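AcRAF (Thiomonas intermedia, PDB 4LOW) acts as a RuBisCO assembly factor of the alpha-carboxysome, built on the fold of pterin-4a-carbinolamine dehydratases, whose dehydratase activity it is only inferred to share. Local coordinates at residues F19-F24 and T55-I60; D35-L40 and A79-L84; E42-H47 and R75-R80; H47-N52 and N59-A64. One frame throughout, in Å; residues are numbered along the deposited sequence.

Contact 1. Residues F19-F24 and T55-I60. With FMT (formic acid), chain C.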
loop_
_atom_site.group_PDB
_atom_site.type_symbol
_atom_site.label_atom_id
_atom_site.label_comp_id
_atom_site.label_asym_id
_atom_site.label_seq_id
_atom_site.Cartn_x
_atom_site.Cartn_y
_atom_site.Cartn_z
ATOM N N PHE A 19 6.819 7.739 10.677
ATOM C CA PHE A 19 6.819 7.556 9.237
ATOM C C PHE A 19 8.151 6.919 8.839
ATOM O O PHE A 19 9.215 7.366 9.310
ATOM C CB PHE A 19 6.655 8.926 8.524
ATOM C CG PHE A 19 6.935 8.843 7.036
ATOM C CD1 PHE A 19 5.944 8.431 6.156
ATOM C CD2 PHE A 19 8.205 9.105 6.535
ATOM C CE1 PHE A 19 6.243 8.208 4.819
ATOM C CE2 PHE A 19 8.507 8.826 5.210
ATOM C CZ PHE A 19 7.529 8.380 4.368
ATOM N N LYS A 20 8.132 5.958 7.891
ATOM C CA LYS A 20 9.400 5.508 7.347
ATOM C C LYS A 20 9.193 4.998 5.949
ATOM O O LYS A 20 8.213 4.323 5.643
ATOM C CB LYS A 20 10.025 4.402 8.213
ATOM C CG LYS A 20 11.428 3.990 7.777
ATOM C CD LYS A 20 12.081 3.148 8.872
ATOM C CE LYS A 20 13.348 2.517 8.380
ATOM N NZ LYS A 20 13.987 1.742 9.500
ATOM N N ARG A 21 10.177 5.276 5.097
ATOM C CA ARG A 21 10.234 4.748 3.723
ATOM C C ARG A 21 11.259 3.634 3.627
ATOM O O ARG A 21 12.405 3.777 4.101
ATOM C CB ARG A 21 10.613 5.884 2.778
ATOM C CG ARG A 21 10.838 5.470 1.320
ATOM C CD ARG A 21 11.308 6.667 0.494
ATOM N NE ARG A 21 11.322 6.390 -0.958
ATOM C CZ ARG A 21 10.278 6.562 -1.752
ATOM N NH1 ARG A 21 9.109 6.958 -1.245
ATOM N NH2 ARG A 21 10.398 6.369 -3.062
ATOM N N PHE A 22 10.870 2.546 3.030
ATOM C CA PHE A 22 11.749 1.411 2.781
ATOM C C PHE A 22 11.903 1.272 1.292
ATOM O O PHE A 22 10.898 1.197 0.593
ATOM C CB PHE A 22 11.091 0.144 3.343
ATOM C CG PHE A 22 10.964 0.122 4.850
ATOM C CD1 PHE A 22 9.909 0.767 5.491
ATOM C CD2 PHE A 22 11.933 -0.486 5.632
ATOM C CE1 PHE A 22 9.820 0.765 6.897
ATOM C CE2 PHE A 22 11.822 -0.508 7.029
ATOM C CZ PHE A 22 10.784 0.125 7.641
ATOM N N ALA A 23 13.111 1.125 0.781
ATOM C CA ALA A 23 13.318 0.939 -0.660
ATOM C C ALA A 23 14.016 -0.396 -0.887
ATOM O O ALA A 23 14.820 -0.850 -0.057
ATOM C CB ALA A 23 14.148 2.092 -1.221
ATOM N N PHE A 24 13.688 -1.045 -2.004
ATOM C CA PHE A 24 14.159 -2.386 -2.316
ATOM C C PHE A 24 14.724 -2.440 -3.723
ATOM O O PHE A 24 14.386 -1.612 -4.554
ATOM C CB PHE A 24 13.008 -3.395 -2.162
ATOM C CG PHE A 24 12.432 -3.396 -0.765
ATOM C CD1 PHE A 24 13.014 -4.141 0.252
ATOM C CD2 PHE A 24 11.352 -2.606 -0.454
ATOM C CE1 PHE A 24 12.492 -4.102 1.559
ATOM C CE2 PHE A 24 10.832 -2.570 0.850
ATOM C CZ PHE A 24 11.421 -3.306 1.840
ATOM N N THR A 55 6.579 -0.182 -6.984
ATOM C CA THR A 55 7.237 -1.490 -7.233
ATOM C C THR A 55 8.508 -1.680 -6.442
ATOM O O THR A 55 8.913 -2.821 -6.220
ATOM C CB THR A 55 7.508 -1.685 -8.705
ATOM O OG1 THR A 55 8.340 -0.630 -9.117
ATOM C CG2 THR A 55 6.247 -1.700 -9.513
ATOM N N THR A 56 9.150 -0.595 -6.010
ATOM C CA THR A 56 10.482 -0.666 -5.373
ATOM C C THR A 56 10.538 0.065 -4.045
ATOM O O THR A 56 11.621 0.216 -3.472
ATOM C CB THR A 56 11.594 -0.163 -6.308
ATOM O OG1 THR A 56 11.324 1.200 -6.626
ATOM C CG2 THR A 56 11.720 -0.990 -7.571
ATOM N N TYR A 57 9.388 0.434 -3.460
ATOM C CA TYR A 57 9.432 1.154 -2.203
ATOM C C TYR A 57 8.112 1.037 -1.483
ATOM O O TYR A 57 7.054 0.814 -2.126
ATOM C CB TYR A 57 9.795 2.668 -2.405
ATOM C CG TYR A 57 8.926 3.365 -3.409
ATOM C CD1 TYR A 57 7.669 3.848 -3.051
ATOM C CD2 TYR A 57 9.307 3.459 -4.748
ATOM C CE1 TYR A 57 6.826 4.429 -3.989
ATOM C CE2 TYR A 57 8.458 4.035 -5.699
ATOM C CZ TYR A 57 7.218 4.506 -5.306
ATOM O OH TYR A 57 6.424 5.088 -6.269
ATOM N N VAL A 58 8.161 1.220 -0.171
ATOM C CA VAL A 58 6.977 1.145 0.677
ATOM C C VAL A 58 7.119 2.212 1.745
ATOM O O VAL A 58 8.131 2.244 2.463
ATOM C CB VAL A 58 6.874 -0.247 1.363
ATOM C CG1 VAL A 58 5.635 -0.295 2.267
ATOM C CG2 VAL A 58 6.850 -1.382 0.350
ATOM N N ASN A 59 6.130 3.090 1.859
ATOM C CA ASN A 59 6.097 4.150 2.848
ATOM C C ASN A 59 5.064 3.798 3.907
ATOM O O ASN A 59 3.898 3.557 3.564
ATOM C CB ASN A 59 5.649 5.436 2.173
ATOM C CG ASN A 59 6.558 5.861 1.046
ATOM O OD1 ASN A 59 7.716 6.251 1.253
ATOM N ND2 ASN A 59 6.026 5.856 -0.183
ATOM N N ILE A 60 5.452 3.734 5.172
ATOM C CA ILE A 60 4.535 3.322 6.221
ATOM C C ILE A 60 4.329 4.430 7.227
ATOM O O ILE A 60 5.281 5.074 7.666
ATOM C CB ILE A 60 5.135 2.090 6.916
ATOM C CG1 ILE A 60 5.377 0.976 5.881
ATOM C CG2 ILE A 60 4.211 1.607 8.065
ATOM C CD1 ILE A 60 6.106 -0.208 6.408
HETATM C C FMT C . 12.274 8.141 6.653
HETATM O O1 FMT C . 12.226 7.183 5.830
HETATM O O2 FMT C . 12.420 7.835 7.967
#

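Contact 2. Residues D35-L40 and A79-L84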
loop_
_atom_site.group_PDB
_atom_site.type_symbol
_atom_site.label_atom_id
_atom_site.label_comp_id
_atom_site.label_asym_id
_atom_site.label_seq_id
_atom_site.Cartn_x
_atom_site.Cartn_y
_atom_site.Cartn_z
ATOM N N ASP A 35 4.051 -8.735 1.806
ATOM C CA ASP A 35 3.356 -9.912 2.324
ATOM C C ASP A 35 3.707 -10.178 3.796
ATOM O O ASP A 35 2.828 -10.544 4.598
ATOM C CB ASP A 35 3.692 -11.112 1.454
ATOM C CG ASP A 35 3.013 -11.068 0.103
ATOM O OD1 ASP A 35 1.800 -10.766 0.052
ATOM O OD2 ASP A 35 3.643 -11.496 -0.887
ATOM N N ALA A 36 4.982 -9.951 4.174
ATOM C CA ALA A 36 5.381 -10.149 5.572
ATOM C C ALA A 36 4.740 -9.081 6.493
ATOM O O ALA A 36 4.318 -9.364 7.627
ATOM C CB ALA A 36 6.897 -10.112 5.708
ATOM N N LEU A 37 4.568 -7.873 5.996
ATOM C CA LEU A 37 3.950 -6.797 6.748
ATOM C C LEU A 37 2.492 -7.141 7.003
ATOM O O LEU A 37 1.999 -6.895 8.138
ATOM C CB LEU A 37 4.161 -5.484 5.952
ATOM C CG LEU A 37 3.548 -4.189 6.482
ATOM C CD1 LEU A 37 4.102 -3.801 7.879
ATOM C CD2 LEU A 37 3.811 -3.038 5.541
ATOM N N ALA A 38 1.785 -7.705 6.031
ATOM C CA ALA A 38 0.407 -8.097 6.259
ATOM C C ALA A 38 0.369 -9.167 7.356
ATOM O O ALA A 38 -0.463 -9.059 8.280
ATOM C CB ALA A 38 -0.167 -8.644 4.974
ATOM N N ALA A 39 1.279 -10.159 7.320
ATOM C CA ALA A 39 1.303 -11.193 8.345
ATOM C C ALA A 39 1.553 -10.595 9.726
ATOM O O ALA A 39 0.904 -11.005 10.701
ATOM C CB ALA A 39 2.362 -12.254 8.005
ATOM N N LEU A 40 2.448 -9.617 9.818
ATOM C CA LEU A 40 2.741 -8.950 11.081
ATOM C C LEU A 40 1.514 -8.232 11.653
ATOM O O LEU A 40 1.254 -8.322 12.862
ATOM C CB LEU A 40 3.880 -7.955 10.868
ATOM C CG LEU A 40 4.194 -7.095 12.102
ATOM C CD1 LEU A 40 4.717 -7.957 13.262
ATOM C CD2 LEU A 40 5.183 -6.060 11.752
ATOM N N ALA A 79 9.772 -1.472 15.143
ATOM C CA ALA A 79 10.979 -2.277 15.174
ATOM C C ALA A 79 10.755 -3.658 14.534
ATOM O O ALA A 79 11.656 -4.192 13.910
ATOM C CB ALA A 79 11.446 -2.447 16.619
ATOM N N ARG A 80 9.584 -4.245 14.689
ATOM C CA ARG A 80 9.363 -5.526 14.015
ATOM C C ARG A 80 9.292 -5.307 12.491
ATOM O O ARG A 80 9.842 -6.132 11.735
ATOM C CB ARG A 80 8.143 -6.247 14.562
ATOM C CG ARG A 80 8.397 -6.839 15.954
ATOM C CD ARG A 80 7.109 -7.106 16.675
ATOM N NE ARG A 80 6.498 -8.359 16.259
ATOM C CZ ARG A 80 5.487 -8.930 16.903
ATOM N NH1 ARG A 80 4.994 -8.373 18.005
ATOM N NH2 ARG A 80 4.973 -10.064 16.463
ATOM N N VAL A 81 8.708 -4.151 12.028
ATOM C CA VAL A 81 8.707 -3.852 10.587
ATOM C C VAL A 81 10.160 -3.745 10.106
ATOM O O VAL A 81 10.521 -4.355 9.084
ATOM C CB VAL A 81 7.961 -2.567 10.299
ATOM C CG1 VAL A 81 8.143 -2.148 8.843
ATOM C CG2 VAL A 81 6.492 -2.712 10.614
ATOM N N ASP A 82 11.043 -3.047 10.870
ATOM C CA ASP A 82 12.455 -2.968 10.493
ATOM C C ASP A 82 13.077 -4.368 10.368
ATOM O O ASP A 82 13.856 -4.614 9.440
ATOM C CB ASP A 82 13.240 -2.178 11.533
ATOM C CG ASP A 82 12.979 -0.702 11.514
ATOM O OD1 ASP A 82 12.285 -0.236 10.600
ATOM O OD2 ASP A 82 13.454 -0.018 12.427
ATOM N N ALA A 83 12.732 -5.289 11.287
ATOM C CA ALA A 83 13.297 -6.628 11.227
ATOM C C ALA A 83 12.816 -7.381 9.991
ATOM O O ALA A 83 13.577 -8.208 9.472
ATOM C CB ALA A 83 12.946 -7.417 12.482
ATOM N N LEU A 84 11.587 -7.111 9.498
ATOM C CA LEU A 84 11.110 -7.752 8.275
ATOM C C LEU A 84 11.904 -7.254 7.073
ATOM O O LEU A 84 12.050 -7.989 6.090
ATOM C CB LEU A 84 9.630 -7.454 8.023
ATOM C CG LEU A 84 8.625 -7.922 9.084
ATOM C CD1 LEU A 84 7.218 -7.461 8.720
ATOM C CD2 LEU A 84 8.678 -9.434 9.289
#

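Contact 3. Residues E42-H47 and R75-R80. With FMT (formic acid), chain F.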
loop_
_atom_site.group_PDB
_atom_site.type_symbol
_atom_site.label_atom_id
_atom_site.label_comp_id
_atom_site.label_asym_id
_atom_site.label_seq_id
_atom_site.Cartn_x
_atom_site.Cartn_y
_atom_site.Cartn_z
ATOM N N GLU A 42 -1.600 -8.854 11.153
ATOM C CA GLU A 42 -2.586 -9.838 11.594
ATOM C C GLU A 42 -2.135 -10.483 12.908
ATOM O O GLU A 42 -2.969 -10.692 13.800
ATOM C CB GLU A 42 -2.777 -10.900 10.510
ATOM C CG GLU A 42 -3.425 -10.346 9.252
ATOM C CD GLU A 42 -3.050 -11.047 7.964
ATOM O OE1 GLU A 42 -2.417 -12.129 8.033
ATOM O OE2 GLU A 42 -3.365 -10.496 6.882
ATOM N N GLU A 43 -0.824 -10.767 13.046
ATOM C CA GLU A 43 -0.241 -11.364 14.251
ATOM C C GLU A 43 -0.469 -10.502 15.481
ATOM O O GLU A 43 -0.765 -11.008 16.572
ATOM C CB GLU A 43 1.283 -11.551 14.056
ATOM C CG GLU A 43 1.933 -12.412 15.134
ATOM C CD GLU A 43 1.418 -13.837 15.130
ATOM O OE1 GLU A 43 0.975 -14.304 14.051
ATOM O OE2 GLU A 43 1.458 -14.486 16.198
ATOM N N THR A 44 -0.269 -9.208 15.321
ATOM C CA THR A 44 -0.343 -8.211 16.393
ATOM C C THR A 44 -1.718 -7.588 16.567
ATOM O O THR A 44 -1.992 -7.018 17.632
ATOM C CB THR A 44 0.685 -7.116 16.113
ATOM O OG1 THR A 44 0.332 -6.487 14.871
ATOM C CG2 THR A 44 2.116 -7.633 16.057
ATOM N N GLY A 45 -2.546 -7.643 15.517
ATOM C CA GLY A 45 -3.840 -6.962 15.490
ATOM C C GLY A 45 -3.614 -5.458 15.358
ATOM O O GLY A 45 -4.543 -4.663 15.556
ATOM N N GLN A 46 -2.365 -5.045 15.006
ATOM C CA GLN A 46 -1.989 -3.640 14.866
ATOM C C GLN A 46 -1.835 -3.382 13.393
ATOM O O GLN A 46 -1.161 -4.132 12.694
ATOM C CB GLN A 46 -0.668 -3.300 15.592
ATOM C CG GLN A 46 -0.734 -3.345 17.118
ATOM C CD GLN A 46 0.652 -3.214 17.705
ATOM O OE1 GLN A 46 1.361 -4.203 17.906
ATOM N NE2 GLN A 46 1.110 -1.983 17.889
ATOM N N HIS A 47 -2.463 -2.323 12.936
ATOM C CA HIS A 47 -2.460 -1.966 11.531
ATOM C C HIS A 47 -1.938 -0.555 11.348
ATOM O O HIS A 47 -2.495 0.384 11.931
ATOM C CB HIS A 47 -3.889 -2.082 10.961
ATOM C CG HIS A 47 -4.409 -3.483 10.983
ATOM N ND1 HIS A 47 -5.143 -3.969 12.048
ATOM C CD2 HIS A 47 -4.237 -4.474 10.081
ATOM C CE1 HIS A 47 -5.396 -5.237 11.760
ATOM N NE2 HIS A 47 -4.877 -5.583 10.583
ATOM N N ARG A 75 6.180 1.902 18.837
ATOM C CA ARG A 75 7.603 1.756 18.543
ATOM C C ARG A 75 7.994 0.290 18.404
ATOM O O ARG A 75 8.882 -0.028 17.610
ATOM C CB ARG A 75 8.459 2.456 19.603
ATOM C CG ARG A 75 8.180 3.940 19.691
ATOM C CD ARG A 75 9.169 4.658 20.595
ATOM N NE ARG A 75 8.805 6.071 20.720
ATOM C CZ ARG A 75 9.088 7.013 19.822
ATOM N NH1 ARG A 75 9.758 6.710 18.716
ATOM N NH2 ARG A 75 8.702 8.265 20.025
ATOM N N ALA A 76 7.360 -0.609 19.185
ATOM C CA ALA A 76 7.700 -2.039 19.044
ATOM C C ALA A 76 7.225 -2.573 17.695
ATOM O O ALA A 76 7.922 -3.381 17.070
ATOM C CB ALA A 76 7.089 -2.844 20.183
ATOM N N PHE A 77 6.072 -2.069 17.216
ATOM C CA PHE A 77 5.589 -2.468 15.889
ATOM C C PHE A 77 6.570 -2.005 14.809
ATOM O O PHE A 77 6.991 -2.781 13.952
ATOM C CB PHE A 77 4.179 -1.888 15.644
ATOM C CG PHE A 77 3.558 -2.382 14.356
ATOM C CD1 PHE A 77 3.772 -1.710 13.163
ATOM C CD2 PHE A 77 2.789 -3.539 14.340
ATOM C CE1 PHE A 77 3.219 -2.184 11.960
ATOM C CE2 PHE A 77 2.212 -3.999 13.142
ATOM C CZ PHE A 77 2.456 -3.338 11.962
ATOM N N ALA A 78 7.013 -0.747 14.930
ATOM C CA ALA A 78 7.994 -0.187 14.021
ATOM C C ALA A 78 9.278 -1.027 13.982
ATOM O O ALA A 78 9.811 -1.308 12.908
ATOM C CB ALA A 78 8.292 1.252 14.409
ATOM N N ALA A 79 9.772 -1.472 15.143
ATOM C CA ALA A 79 10.979 -2.277 15.174
ATOM C C ALA A 79 10.755 -3.658 14.534
ATOM O O ALA A 79 11.656 -4.192 13.910
ATOM C CB ALA A 79 11.446 -2.447 16.619
ATOM N N ARG A 80 9.584 -4.245 14.689
ATOM C CA ARG A 80 9.363 -5.526 14.015
ATOM C C ARG A 80 9.292 -5.307 12.491
ATOM O O ARG A 80 9.842 -6.132 11.735
ATOM C CB ARG A 80 8.143 -6.247 14.562
ATOM C CG ARG A 80 8.397 -6.839 15.954
ATOM C CD ARG A 80 7.109 -7.106 16.675
ATOM N NE ARG A 80 6.498 -8.359 16.259
ATOM C CZ ARG A 80 5.487 -8.930 16.903
ATOM N NH1 ARG A 80 4.994 -8.373 18.005
ATOM N NH2 ARG A 80 4.973 -10.064 16.463
HETATM C C FMT F . 11.091 2.872 16.794
HETATM O O1 FMT F . 11.245 1.671 17.102
HETATM O O2 FMT F . 11.247 3.781 17.816
#

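Contact 4. Residues H47-N52 and N59-A64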
loop_
_atom_site.group_PDB
_atom_site.type_symbol
_atom_site.label_atom_id
_atom_site.label_comp_id
_atom_site.label_asym_id
_atom_site.label_seq_id
_atom_site.Cartn_x
_atom_site.Cartn_y
_atom_site.Cartn_z
ATOM N N HIS A 47 -2.463 -2.323 12.936
ATOM C CA HIS A 47 -2.460 -1.966 11.531
ATOM C C HIS A 47 -1.938 -0.555 11.348
ATOM O O HIS A 47 -2.495 0.384 11.931
ATOM C CB HIS A 47 -3.889 -2.082 10.961
ATOM C CG HIS A 47 -4.409 -3.483 10.983
ATOM N ND1 HIS A 47 -5.143 -3.969 12.048
ATOM C CD2 HIS A 47 -4.237 -4.474 10.081
ATOM C CE1 HIS A 47 -5.396 -5.237 11.760
ATOM N NE2 HIS A 47 -4.877 -5.583 10.583
ATOM N N PRO A 48 -0.952 -0.340 10.459
ATOM C CA PRO A 48 -0.542 1.035 10.158
ATOM C C PRO A 48 -1.733 1.913 9.753
ATOM O O PRO A 48 -2.714 1.420 9.162
ATOM C CB PRO A 48 0.412 0.849 8.969
ATOM C CG PRO A 48 1.046 -0.522 9.219
ATOM C CD PRO A 48 -0.168 -1.320 9.693
ATOM N N GLN A 49 -1.603 3.212 9.996
ATOM C CA GLN A 49 -2.571 4.197 9.529
ATOM C C GLN A 49 -2.639 4.109 7.988
ATOM O O GLN A 49 -3.729 4.127 7.400
ATOM C CB GLN A 49 -2.147 5.597 9.974
ATOM C CG GLN A 49 -3.066 6.713 9.467
ATOM C CD GLN A 49 -2.567 8.063 9.851
ATOM O OE1 GLN A 49 -1.920 8.246 10.887
ATOM N NE2 GLN A 49 -2.913 9.046 9.043
ATOM N N ASN A 50 -1.471 3.976 7.340
ATOM C CA ASN A 50 -1.464 3.893 5.896
ATOM C C ASN A 50 -0.186 3.254 5.418
ATOM O O ASN A 50 0.867 3.444 6.034
ATOM C CB ASN A 50 -1.523 5.310 5.292
ATOM C CG ASN A 50 -1.589 5.334 3.786
ATOM O OD1 ASN A 50 -0.533 5.416 3.143
ATOM N ND2 ASN A 50 -2.759 5.239 3.189
ATOM N N ILE A 51 -0.275 2.452 4.354
ATOM C CA ILE A 51 0.858 1.828 3.669
ATOM C C ILE A 51 0.755 2.294 2.236
ATOM O O ILE A 51 -0.295 2.154 1.603
ATOM C CB ILE A 51 0.814 0.307 3.773
ATOM C CG1 ILE A 51 0.998 -0.147 5.213
ATOM C CG2 ILE A 51 1.930 -0.323 2.907
ATOM C CD1 ILE A 51 0.602 -1.541 5.459
ATOM N N ASN A 52 1.820 2.866 1.692
ATOM C CA ASN A 52 1.817 3.540 0.418
ATOM C C ASN A 52 2.973 3.044 -0.400
ATOM O O ASN A 52 4.108 3.295 0.019
ATOM C CB ASN A 52 1.912 5.048 0.762
ATOM C CG ASN A 52 2.220 5.979 -0.347
ATOM O OD1 ASN A 52 1.918 5.717 -1.499
ATOM N ND2 ASN A 52 2.702 7.171 0.025
ATOM N N ASN A 59 6.130 3.090 1.859
ATOM C CA ASN A 59 6.097 4.150 2.848
ATOM C C ASN A 59 5.064 3.798 3.907
ATOM O O ASN A 59 3.898 3.557 3.564
ATOM C CB ASN A 59 5.649 5.436 2.173
ATOM C CG ASN A 59 6.558 5.861 1.046
ATOM O OD1 ASN A 59 7.716 6.251 1.253
ATOM N ND2 ASN A 59 6.026 5.856 -0.183
ATOM N N ILE A 60 5.452 3.734 5.172
ATOM C CA ILE A 60 4.535 3.322 6.221
ATOM C C ILE A 60 4.329 4.430 7.227
ATOM O O ILE A 60 5.281 5.074 7.666
ATOM C CB ILE A 60 5.135 2.090 6.916
ATOM C CG1 ILE A 60 5.377 0.976 5.881
ATOM C CG2 ILE A 60 4.211 1.607 8.065
ATOM C CD1 ILE A 60 6.106 -0.208 6.408
ATOM N N THR A 61 3.065 4.639 7.618
ATOM C CA THR A 61 2.701 5.633 8.608
ATOM C C THR A 61 2.021 4.946 9.766
ATOM O O THR A 61 1.041 4.229 9.546
ATOM C CB THR A 61 1.731 6.651 7.987
ATOM O OG1 THR A 61 2.363 7.216 6.852
ATOM C CG2 THR A 61 1.383 7.762 8.951
ATOM N N LEU A 62 2.512 5.161 10.999
ATOM C CA LEU A 62 1.912 4.552 12.177
ATOM C C LEU A 62 1.321 5.667 13.004
ATOM O O LEU A 62 1.972 6.690 13.213
ATOM C CB LEU A 62 2.976 3.828 13.027
ATOM C CG LEU A 62 3.833 2.823 12.295
ATOM C CD1 LEU A 62 4.904 2.213 13.214
ATOM C CD2 LEU A 62 3.011 1.726 11.605
ATOM N N ASP A 63 0.097 5.466 13.508
ATOM C CA ASP A 63 -0.549 6.496 14.311
ATOM C C ASP A 63 -0.530 6.128 15.748
ATOM O O ASP A 63 -0.326 4.960 16.077
ATOM C CB ASP A 63 -1.981 6.804 13.819
ATOM C CG ASP A 63 -2.954 5.652 13.691
ATOM O OD1 ASP A 63 -2.510 4.491 13.729
ATOM O OD2 ASP A 63 -4.157 5.918 13.447
ATOM N N ALA A 64 -0.731 7.150 16.611
ATOM C CA ALA A 64 -0.775 7.035 18.049
ATOM C C ALA A 64 -2.041 6.277 18.438
ATOM O O ALA A 64 -3.127 6.588 17.930
ATOM C CB ALA A 64 -0.771 8.426 18.672
HETATM O O HOH W 1 -0.518 2.503 13.279
HETATM O O HOH W 2 2.082 5.755 4.393
#

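Contact 1. Residues F19-F24 and T55-I60
Strands 19-23 and 57-60 run antiparallel, axes 4.6 Å apart at closest approach, with Lys20-Ile60 and Phe22-Val58 as hydrogen-bonded pairs and Arg21-Asn59 and Ala23-Tyr57 as the non-hydrogen-bonded pairs between and beyond them. Past the end of the ladder, Phe24 N still bonds to Thr56 O at 2.8 Å. On the face that carries Arg21, Asn59 and Tyr57, the arginine chain is extended as far as NE and lays its guanidinium flat on the tyrosine, planes 20° apart. The cation-pi contact is off-centre: NH2 sits over CG of Tyr57 at 3.4 Å. NH1 of the same group gives a hydrogen bond to Asn59 OD1 (2.9 Å), received on a lone pair in the amide plane. This pairing joins two neighbouring strands in the antiparallel sheet of the pterin dehydratase fold, whose other face is covered by helices 27-44 and 72-84. There Phe22 CE1 meets Ile60 CD1 at 3.9 Å, and Phe24 CE2 approaches Val58 CG2. Beside Asn59, on the Arg21 side of the sheet, Phe19 has CG anti to its backbone N (chi1 168°) and its ring lies alongside the amide, CE1 3.9 Å from Asn59 CB. An alanine in place of Phe19 would probably open a gap beside Asn59 CB and OD1. A formic acid, probably from the crystallisation liquor, accepts a bond from Arg21 N.

Contact 2. Residues D35-L40 and A79-L84
Leu40 reaches across from helix 35-40 and puts its two methyls to separate uses against helix 79-84. The apolar contacts centre on CD2, which lies 3.8 Å from Val81 CG2 and 3.9 Å from Leu84 CD1; the Leu40 and Val81 side chains cross at about a right angle. One turn earlier Leu37 brings CD1 to the same Val81 CG2, again at 3.8 Å, and that valine methyl is thus shared by two leucines. At the far end the side chain of Ala36 is a single methyl, CB, and Leu84 meets it with both branches, CD1 at 4.0 Å and CD2 slightly farther off. CD1 of Leu84 also rests against the backbone of helix 35-40, 3.6 Å from Ala36 O.

The remaining contact is between a methyl and a charged group. In the conformer of Arg80 described here, one of two, Leu40 CD1 lies 3.5 Å from NE, with CZ and NH2 of that arginine close behind; a bend at chi3 (81°) brings NE there. No hydrogen bond links the segments.

The helix axes approach to 10.1 Å and their directions differ by 149°, a roughly antiparallel pair. Both helices lie on one face of the sheet: Leu37 and Val81 rest on Ile60 of strand 57-63, Val81 also on Phe22 of strand 17-23, while Phe33 of helix 27-44 packs on Val81 and Leu84.

Contact 3. Residues E42-H47 and R75-R80
The Phe77 ring presents an edge to Thr44, whose OG1 lies in the ring plane 3.6 Å from CE2, and the Arg80 guanidinium, in one of its two conformers, takes Thr44 CG2 over one face, 3.6 Å from NH1. Thr44 and Arg80 meet tip to tip; with OG1 at Phe77 and CG2 at Arg80, the threonine's two branches serve two residues of helix 75-80. Gln46 slides past Phe77 in the opposite direction, its CB 3.7 Å from CD2 of the ring and its backbone O 3.4 Å from CE2. Phe77 reaches this place with CG anti to its backbone N (chi1 -174°). Where helix 42-44 ends, Thr44 forms an ST turn: OG1 accepts from Gln46 N at 3.1 Å, while Gly45, with positive phi, carries the chain out of the helix. The same hydroxyl is bonded to Leu40 O, and Gln46 NE2 has a weak bond to Ala73 O. An alanine in place of Thr44 would probably leave Gln46 N without its side-chain acceptor, undoing the ST turn, and would also take the methyl from beside Arg80. On the other side of helix 75-80, Arg75 NH1 gives a weak bond to a formic acid, probably from the crystallisation liquor. Farther in, Phe77 also packs on Leu40 and Leu62.

Contact 4. Residues H47-N52 and N59-A64
Asn52 and Asn59 exchange the backbone bonds of a hydrogen-bonded antiparallel pair: Asn59 N gives to Asn52 O at 2.7 Å, and Asn52 N gives to Asn59 O. Asn52 O also takes a weak bond from Asn59 ND2, so two donors of one residue grip it; OD1 of that amide is held by Arg21. The two side chains lie side by side, their amide planes 48° apart, and Asn52 OD1 is bonded to Asn50 of the second subunit. Two residues along, Thr61 N gives to Asn50 O at 3.0 Å. Thr61 O faces both Gln49 N and Asn50 N, at 2.9 and 3.4 Å. Both bonds are weak, and two residues set against one make a classic beta bulge where the hairpin strand begins. One water lies within hydrogen-bonding distance of Asn50 OD1, Asn59 O and Thr61 OG1, while Asn50 ND2 bonds to Tyr57 OH of the second subunit; another water links His47 O to Asp63 N beyond the bulge.

Packing on the bulge comes from Pro48, whose CB sits 3.8 Å from Leu62 CD2 and 4.0 Å from Ile60 CG2. On the other side of the bulge Gln49 CB lies 3.8 Å from Asp63 CG.

Strand 57-63 continues this sheet to strand 17-23 through backbone bonds of Ile60 with Lys20 and Leu62 with Leu18, while Ile51 and Asn52 pair with a strand of the second subunit, carrying it across the interface. On the helix side, Ile51 and Ile60 rest on Leu37 of helix 27-44, and Pro48 and Leu62 on Phe77 of helix 72-84.

From the N terminus, strand 17-23 comes first, and contact 1 closes the long loop from it, through helix 27-44 and strand 50-53, to strand 57-63. Helix 27-44 opens contacts 2 and 3 within that loop, but both close later, on helix 72-84, so each crosses contact 1. Contact 3 lies within the span of contact 2, and contact 4, the hairpin, within both. Contacts 1 and 4 share Asn59 and Ile60 and make strand 57-63 the middle of three neighbouring strands; contacts 2 and 3 share Arg80 and join the helices. The layers meet at Lys20-Asp82, a salt bridge between contacts 1 and 2, and where Ala78 of contact 3 packs on Leu62 of contact 4.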